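Local coordinates for periplasmic binding protein (Veillonella parvula, PDB 4OVK) that probably binds a solute outside the cytoplasmic membrane and delivers it to an ABC transporter for uptake, at residues 15-20 with 144-149; 33-38 with 83-88; 56-61 with 79-84. One frame throughout, in Å; residues are numbered along the deposited sequence. Where two conformers were deposited one is given.

In the fold
All three contacts belong to the lobe built round the parallel sheet 34-36, 55-57, 104-108 and 125-128; helix 150-170 runs on toward a second lobe with a similar sheet, the two-lobed plan in which relatives bind solute in the cleft. Contacts 2 and 3 are close companions, their centres 6 Å apart. They use one loop, sharing S83 and S84, which meets neighbouring strands 34-36 and 55-57; I34 O and V56 N, 2.8 Å apart, are probably hydrogen-bonded between those strands. Contact 1 lies farther off, its centre about 19 Å from that of contact 2 and 22 Å from that of contact 3.

Contact 1: residues 15-20 with 144-149; sequences KVVTDL and GKILDK
K15 reaches from its strand to the end of a helix, and its ammonium group lies against two successive carbonyls, those of K145 and I146, with D148 beside them. CG of K15 sits between the backbone N and the carbonyl carbon (chi1 66°), and beyond it the chain is extended, which carries NZ the full span. The shorter bond, 2.9 Å from K15 NZ to I146 O, comes from above the carbonyl plane, 45° out of it. K145 O receives NZ of K15 at 3.2 Å, this time in the carbonyl plane. D148 and K15 approach tip to tip in a salt bridge, with OD2 3.1 Å from NZ, although its hydrogen bond is weak. A cation at carbonyls of a helix C-terminus should be favoured electrostatically. D148 has positive phi, and the bonds from K149 N to G144 O and, weakly, from D148 N to K145 O follow the pattern of a Schellman motif. Alongside this polar cluster, V17 CG1 meets I146 CG1 at 4.4 Å and also touches CB of K145. K29 O accepts a further bond from K15 NZ. The contact thus lays the two-stranded antiparallel sheet of 14-18 and 24-28 against the end of helix 133-147: V17 also touches L142 of that helix, while I146 packs on M27 of strand 24-28 and V126 of strand 125-128.

Contact 2: residues 33-38 with 83-88; sequences RIAIVP and SSFVDN
F85 and V37 make the main apolar meeting between the end of strand 34-36, with the residue after it, and the loop that runs past. The two side chains cross obliquely, with CG2 of V37 3.8 Å from CE2 of the ring. Back within the strand, A35 points its CB at the ring and comes within 4.0 Å of F85 CZ. Both methyls approach the phenyl group at a slant. A second aliphatic pair continues the surface: V37 CG1 and V86 CG2 lie 4.1 Å apart. The branches of V37 are thereby divided, CG1 serving V86 and CG2 serving F85; CG1 is anti to the backbone N (chi1 166°). V86 divides its own branches too, since its CG1 lies 3.8 Å above one face of the F85 ring, offset toward the rim, while CG2 goes to V37.

The polar element is a backbone one. The I36 carbonyl lies side-on at the edge of the F85 ring, its oxygen 3.7 Å from CZ and its carbon hardly farther off, so it is a van der Waals neighbour of the rim. V97 and E96 of helix 94-100 also touch F85, and V37 reaches V105 and I107 of the adjacent strand 104-108, so the ring belongs to the packing between sheet and helix.

The five residues that meet are buried. Their chemistry is that of methyls against a phenyl group, held by dispersion and fit of shape, without a hydrogen bond between the segments.

Contact 3: residues 56-61 with 79-84; sequences VGIHPS and ENVNSS
At the turn from edge strand 55-57 of the parallel sheet into helix 60-67, I58 and N82 join the chain to a loop that lies against its outer side. I58 N donates to N82 O at 3.0 Å, with an N-H...O angle of 163° and the donor nearly along the C=O axis. Two weaker contacts accompany this bond: G57 CA also faces N82 O, and S83 CA lies 3.1 Å from I58 O. Farther back, one water donates to V56 O and accepts from N82 N, bridging the backbones.

V81 and S83 carry the packing from the loop. CG1 of V81 lies 3.7 Å from CD1 of I58, the two side chains crossing at about a right angle. Its other methyl, anti to the backbone N, presses on the peptide instead, with V81 CG2 3.3 Å from V56 C, a tight fit. CB of S83 rests 3.5 Å from I58 O and also meets CA of P60, whose CD in turn lies 3.4 Å from S83 O.

Each segment is also braced from within. H59 is the N-cap of helix 60-67: its ND1 accepts from S61 N, which lies in the ring plane. N82 forms an Asx turn, OD1 taking the S84 N-H from above the carbonyl plane; a weak bond links its ND2 to E96 of helix 94-100.

One direct backbone bond, a bridging water and C-H...O contacts thus set main chain against main chain, while V81 and I58 add apolar packing.

Contact 1: residues 15-20 with 144-149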
# COMPACT_ATOMS: atom_id res chain seq x y z
N LYS A 15 22.05 2.63 -21.23
CA LYS A 15 21.98 3.73 -20.26
C LYS A 15 22.40 3.26 -18.88
O LYS A 15 22.39 2.06 -18.59
CB LYS A 15 20.58 4.34 -20.20
CG LYS A 15 19.51 3.42 -19.64
CD LYS A 15 18.13 4.05 -19.77
CE LYS A 15 17.02 3.11 -19.28
NZ LYS A 15 15.70 3.55 -19.82
N VAL A 16 22.74 4.22 -18.02
CA VAL A 16 23.18 3.95 -16.67
C VAL A 16 22.24 4.64 -15.69
O VAL A 16 22.02 5.85 -15.76
CB VAL A 16 24.62 4.45 -16.43
CG1 VAL A 16 25.05 4.21 -14.99
CG2 VAL A 16 25.58 3.79 -17.41
N VAL A 17 21.70 3.86 -14.77
CA VAL A 17 20.79 4.37 -13.77
C VAL A 17 21.39 4.10 -12.40
O VAL A 17 21.95 3.03 -12.17
CB VAL A 17 19.41 3.71 -13.89
CG1 VAL A 17 18.46 4.30 -12.88
CG2 VAL A 17 18.84 3.91 -15.29
N THR A 18 21.27 5.07 -11.51
CA THR A 18 21.74 4.90 -10.14
C THR A 18 20.56 4.45 -9.29
O THR A 18 19.55 5.13 -9.24
CB THR A 18 22.29 6.23 -9.60
OG1 THR A 18 23.31 6.72 -10.48
CG2 THR A 18 22.85 6.04 -8.20
N ASP A 19 20.69 3.29 -8.63
CA ASP A 19 19.59 2.75 -7.81
C ASP A 19 19.65 3.30 -6.38
O ASP A 19 20.44 4.20 -6.09
CB ASP A 19 19.51 1.21 -7.87
CG ASP A 19 20.60 0.50 -7.09
OD1 ASP A 19 21.29 1.15 -6.28
OD2 ASP A 19 20.75 -0.74 -7.30
N LEU A 20 18.79 2.78 -5.51
CA LEU A 20 18.60 3.38 -4.18
C LEU A 20 19.74 3.06 -3.21
O LEU A 20 19.80 3.64 -2.13
CB LEU A 20 17.23 2.98 -3.60
CG LEU A 20 16.06 3.90 -3.99
CD1 LEU A 20 16.03 4.23 -5.47
CD2 LEU A 20 14.73 3.33 -3.54
N GLY A 144 10.86 5.89 -13.17
CA GLY A 144 10.71 6.86 -14.24
C GLY A 144 11.90 6.88 -15.19
O GLY A 144 11.74 7.02 -16.39
N LYS A 145 13.10 6.73 -14.64
CA LYS A 145 14.32 6.70 -15.45
C LYS A 145 14.43 5.37 -16.20
O LYS A 145 14.78 5.34 -17.37
CB LYS A 145 15.55 6.91 -14.58
CG LYS A 145 15.66 8.33 -14.06
CD LYS A 145 17.08 8.72 -13.71
CE LYS A 145 17.14 10.17 -13.25
NZ LYS A 145 16.22 10.43 -12.12
N ILE A 146 14.10 4.29 -15.53
CA ILE A 146 14.12 2.96 -16.16
C ILE A 146 13.13 2.87 -17.32
O ILE A 146 13.47 2.42 -18.42
CB ILE A 146 13.84 1.87 -15.12
CG1 ILE A 146 15.02 1.78 -14.15
CG2 ILE A 146 13.56 0.52 -15.80
CD1 ILE A 146 14.76 0.94 -12.93
N LEU A 147 11.91 3.34 -17.08
CA LEU A 147 10.82 3.23 -18.04
C LEU A 147 10.77 4.38 -19.05
O LEU A 147 9.91 4.37 -19.92
CB LEU A 147 9.50 3.19 -17.28
CG LEU A 147 9.29 1.98 -16.38
CD1 LEU A 147 8.15 2.23 -15.41
CD2 LEU A 147 9.05 0.79 -17.27
N ASP A 148 11.66 5.37 -18.93
CA ASP A 148 11.58 6.62 -19.69
C ASP A 148 10.19 7.26 -19.58
O ASP A 148 9.59 7.65 -20.59
CB ASP A 148 11.99 6.40 -21.15
CG ASP A 148 13.48 6.22 -21.30
OD1 ASP A 148 14.22 7.16 -20.94
OD2 ASP A 148 13.92 5.16 -21.78
N LYS A 149 9.71 7.37 -18.35
CA LYS A 149 8.45 8.05 -18.06
C LYS A 149 8.68 9.06 -16.94
O LYS A 149 8.06 8.97 -15.88
CB LYS A 149 7.38 7.03 -17.63
CG LYS A 149 6.98 6.01 -18.68
CD LYS A 149 6.32 6.67 -19.87
CE LYS A 149 5.70 5.65 -20.81
NZ LYS A 149 4.51 4.98 -20.20

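Contact 2: residues 33-38 with 83-88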
# COMPACT_ATOMS: atom_id res chain seq x y z
N ARG A 33 10.95 -5.23 -20.93
CA ARG A 33 10.63 -6.41 -20.13
C ARG A 33 11.18 -6.23 -18.72
O ARG A 33 12.41 -6.14 -18.51
CB ARG A 33 11.21 -7.68 -20.76
CG ARG A 33 10.65 -8.02 -22.13
CD ARG A 33 11.35 -9.23 -22.74
NE ARG A 33 11.15 -10.47 -21.99
CZ ARG A 33 10.06 -11.24 -22.07
NH1 ARG A 33 9.04 -10.90 -22.86
NH2 ARG A 33 9.98 -12.35 -21.33
N ILE A 34 10.27 -6.15 -17.75
CA ILE A 34 10.65 -5.94 -16.37
C ILE A 34 10.12 -7.03 -15.47
O ILE A 34 8.95 -7.42 -15.58
CB ILE A 34 10.13 -4.59 -15.85
CG1 ILE A 34 10.70 -3.46 -16.70
CG2 ILE A 34 10.51 -4.43 -14.38
CD1 ILE A 34 9.93 -2.17 -16.55
N ALA A 35 10.99 -7.54 -14.60
CA ALA A 35 10.58 -8.49 -13.56
C ALA A 35 10.73 -7.83 -12.19
O ALA A 35 11.66 -7.05 -11.96
CB ALA A 35 11.39 -9.77 -13.62
N ILE A 36 9.81 -8.15 -11.28
CA ILE A 36 9.68 -7.43 -10.03
C ILE A 36 9.60 -8.38 -8.85
O ILE A 36 8.64 -9.12 -8.72
CB ILE A 36 8.45 -6.50 -10.06
CG1 ILE A 36 8.50 -5.60 -11.30
CG2 ILE A 36 8.36 -5.66 -8.79
CD1 ILE A 36 7.16 -5.22 -11.86
N VAL A 37 10.63 -8.36 -8.00
CA VAL A 37 10.67 -9.19 -6.81
C VAL A 37 9.79 -8.65 -5.65
O VAL A 37 9.00 -9.40 -5.08
CB VAL A 37 12.13 -9.42 -6.35
CG1 VAL A 37 12.20 -10.00 -4.93
CG2 VAL A 37 12.83 -10.32 -7.36
N PRO A 38 9.92 -7.35 -5.30
CA PRO A 38 9.14 -6.84 -4.16
C PRO A 38 7.64 -6.87 -4.42
O PRO A 38 7.21 -6.54 -5.52
CB PRO A 38 9.64 -5.39 -4.02
CG PRO A 38 11.00 -5.40 -4.63
CD PRO A 38 10.91 -6.36 -5.76
N SER A 83 4.76 -15.78 -12.51
CA SER A 83 4.94 -15.51 -11.08
C SER A 83 5.71 -16.61 -10.35
O SER A 83 5.57 -16.78 -9.12
CB SER A 83 3.59 -15.31 -10.42
OG SER A 83 2.78 -16.46 -10.54
N SER A 84 6.50 -17.36 -11.09
CA SER A 84 7.22 -18.51 -10.56
C SER A 84 8.70 -18.25 -10.32
O SER A 84 9.41 -19.09 -9.76
CB SER A 84 7.06 -19.69 -11.51
OG SER A 84 7.67 -19.43 -12.77
N PHE A 85 9.19 -17.08 -10.73
CA PHE A 85 10.64 -16.85 -10.77
C PHE A 85 11.26 -16.51 -9.41
O PHE A 85 12.48 -16.47 -9.28
CB PHE A 85 10.96 -15.76 -11.80
CG PHE A 85 10.81 -14.37 -11.29
CD1 PHE A 85 9.57 -13.73 -11.28
CD2 PHE A 85 11.91 -13.69 -10.81
CE1 PHE A 85 9.47 -12.46 -10.79
CE2 PHE A 85 11.81 -12.41 -10.34
CZ PHE A 85 10.59 -11.79 -10.31
N VAL A 86 10.40 -16.27 -8.42
CA VAL A 86 10.81 -15.91 -7.06
C VAL A 86 9.84 -16.53 -6.05
O VAL A 86 8.64 -16.61 -6.31
CB VAL A 86 10.89 -14.36 -6.90
CG1 VAL A 86 9.54 -13.68 -7.09
CG2 VAL A 86 11.49 -13.97 -5.56
N ASP A 87 10.35 -16.99 -4.90
CA ASP A 87 9.50 -17.63 -3.87
C ASP A 87 9.12 -16.64 -2.74
O ASP A 87 9.44 -15.47 -2.82
CB ASP A 87 10.17 -18.91 -3.33
CG ASP A 87 11.34 -18.64 -2.41
OD1 ASP A 87 11.53 -17.49 -1.98
OD2 ASP A 87 12.08 -19.61 -2.09
N ASN A 88 8.43 -17.12 -1.70
CA ASN A 88 7.97 -16.25 -0.60
C ASN A 88 9.06 -15.70 0.29
O ASN A 88 8.84 -14.72 1.00
CB ASN A 88 6.95 -16.97 0.30
CG ASN A 88 5.54 -16.83 -0.20
OD1 ASN A 88 5.31 -16.17 -1.21
ND2 ASN A 88 4.59 -17.43 0.50

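Contact 3: residues 56-61 with 79-84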
# COMPACT_ATOMS: atom_id res chain seq x y z
N VAL A 56 6.92 -8.63 -17.02
CA VAL A 56 7.07 -10.04 -17.43
C VAL A 56 7.28 -11.01 -16.27
O VAL A 56 7.32 -12.22 -16.48
CB VAL A 56 8.22 -10.23 -18.45
CG1 VAL A 56 7.97 -9.38 -19.68
CG2 VAL A 56 9.58 -9.93 -17.83
N GLY A 57 7.42 -10.50 -15.06
CA GLY A 57 7.52 -11.35 -13.89
C GLY A 57 7.15 -10.61 -12.63
O GLY A 57 7.59 -9.48 -12.41
N ILE A 58 6.32 -11.26 -11.81
CA ILE A 58 5.90 -10.71 -10.53
C ILE A 58 5.96 -11.75 -9.41
O ILE A 58 6.02 -12.97 -9.64
CB ILE A 58 4.47 -10.12 -10.63
CG1 ILE A 58 3.38 -11.21 -10.75
CG2 ILE A 58 4.38 -9.17 -11.82
CD1 ILE A 58 1.96 -10.65 -10.79
N HIS A 59 5.95 -11.27 -8.18
CA HIS A 59 5.97 -12.15 -7.03
C HIS A 59 4.62 -12.88 -6.93
O HIS A 59 3.56 -12.31 -7.23
CB HIS A 59 6.27 -11.32 -5.79
CG HIS A 59 6.58 -12.11 -4.57
ND1 HIS A 59 5.61 -12.80 -3.87
CD2 HIS A 59 7.74 -12.29 -3.90
CE1 HIS A 59 6.17 -13.40 -2.84
NE2 HIS A 59 7.46 -13.11 -2.83
N PRO A 60 4.64 -14.16 -6.55
CA PRO A 60 3.37 -14.88 -6.50
C PRO A 60 2.33 -14.24 -5.57
O PRO A 60 1.13 -14.32 -5.83
CB PRO A 60 3.78 -16.28 -6.01
CG PRO A 60 5.11 -16.10 -5.35
CD PRO A 60 5.77 -15.05 -6.18
N SER A 61 2.80 -13.63 -4.49
CA SER A 61 1.91 -12.86 -3.58
C SER A 61 1.37 -11.57 -4.21
O SER A 61 0.26 -11.14 -3.88
CB SER A 61 2.61 -12.58 -2.26
OG SER A 61 2.96 -13.82 -1.64
N GLU A 79 -2.80 -11.49 -15.83
CA GLU A 79 -3.22 -12.86 -15.57
C GLU A 79 -2.22 -13.89 -16.11
O GLU A 79 -2.02 -14.94 -15.51
CB GLU A 79 -4.60 -13.13 -16.19
CG GLU A 79 -5.14 -14.52 -15.88
CD GLU A 79 -5.30 -14.75 -14.39
OE1 GLU A 79 -5.64 -13.80 -13.68
OE2 GLU A 79 -5.07 -15.88 -13.93
N ASN A 80 -1.61 -13.59 -17.25
CA ASN A 80 -0.74 -14.56 -17.92
C ASN A 80 0.74 -14.32 -17.69
O ASN A 80 1.56 -14.95 -18.34
CB ASN A 80 -1.01 -14.54 -19.41
CG ASN A 80 -2.46 -14.74 -19.71
OD1 ASN A 80 -3.06 -15.71 -19.26
ND2 ASN A 80 -3.05 -13.81 -20.45
N VAL A 81 1.08 -13.44 -16.76
CA VAL A 81 2.49 -13.14 -16.47
C VAL A 81 3.09 -14.25 -15.60
O VAL A 81 2.41 -14.86 -14.77
CB VAL A 81 2.61 -11.79 -15.73
CG1 VAL A 81 2.11 -11.91 -14.29
CG2 VAL A 81 4.03 -11.28 -15.70
N ASN A 82 4.38 -14.46 -15.76
CA ASN A 82 5.13 -15.37 -14.88
C ASN A 82 5.12 -14.89 -13.44
O ASN A 82 5.41 -13.73 -13.17
CB ASN A 82 6.57 -15.41 -15.35
CG ASN A 82 7.43 -16.34 -14.52
OD1 ASN A 82 7.73 -16.08 -13.35
ND2 ASN A 82 7.83 -17.43 -15.12
N SER A 83 4.76 -15.78 -12.51
CA SER A 83 4.94 -15.51 -11.08
C SER A 83 5.71 -16.61 -10.35
O SER A 83 5.57 -16.78 -9.12
CB SER A 83 3.59 -15.31 -10.42
OG SER A 83 2.78 -16.46 -10.54
N SER A 84 6.50 -17.36 -11.09
CA SER A 84 7.22 -18.51 -10.56
C SER A 84 8.70 -18.25 -10.32
O SER A 84 9.41 -19.09 -9.76
CB SER A 84 7.06 -19.69 -11.51
OG SER A 84 7.67 -19.43 -12.77
O HOH W 1 5.83 -13.42 -18.18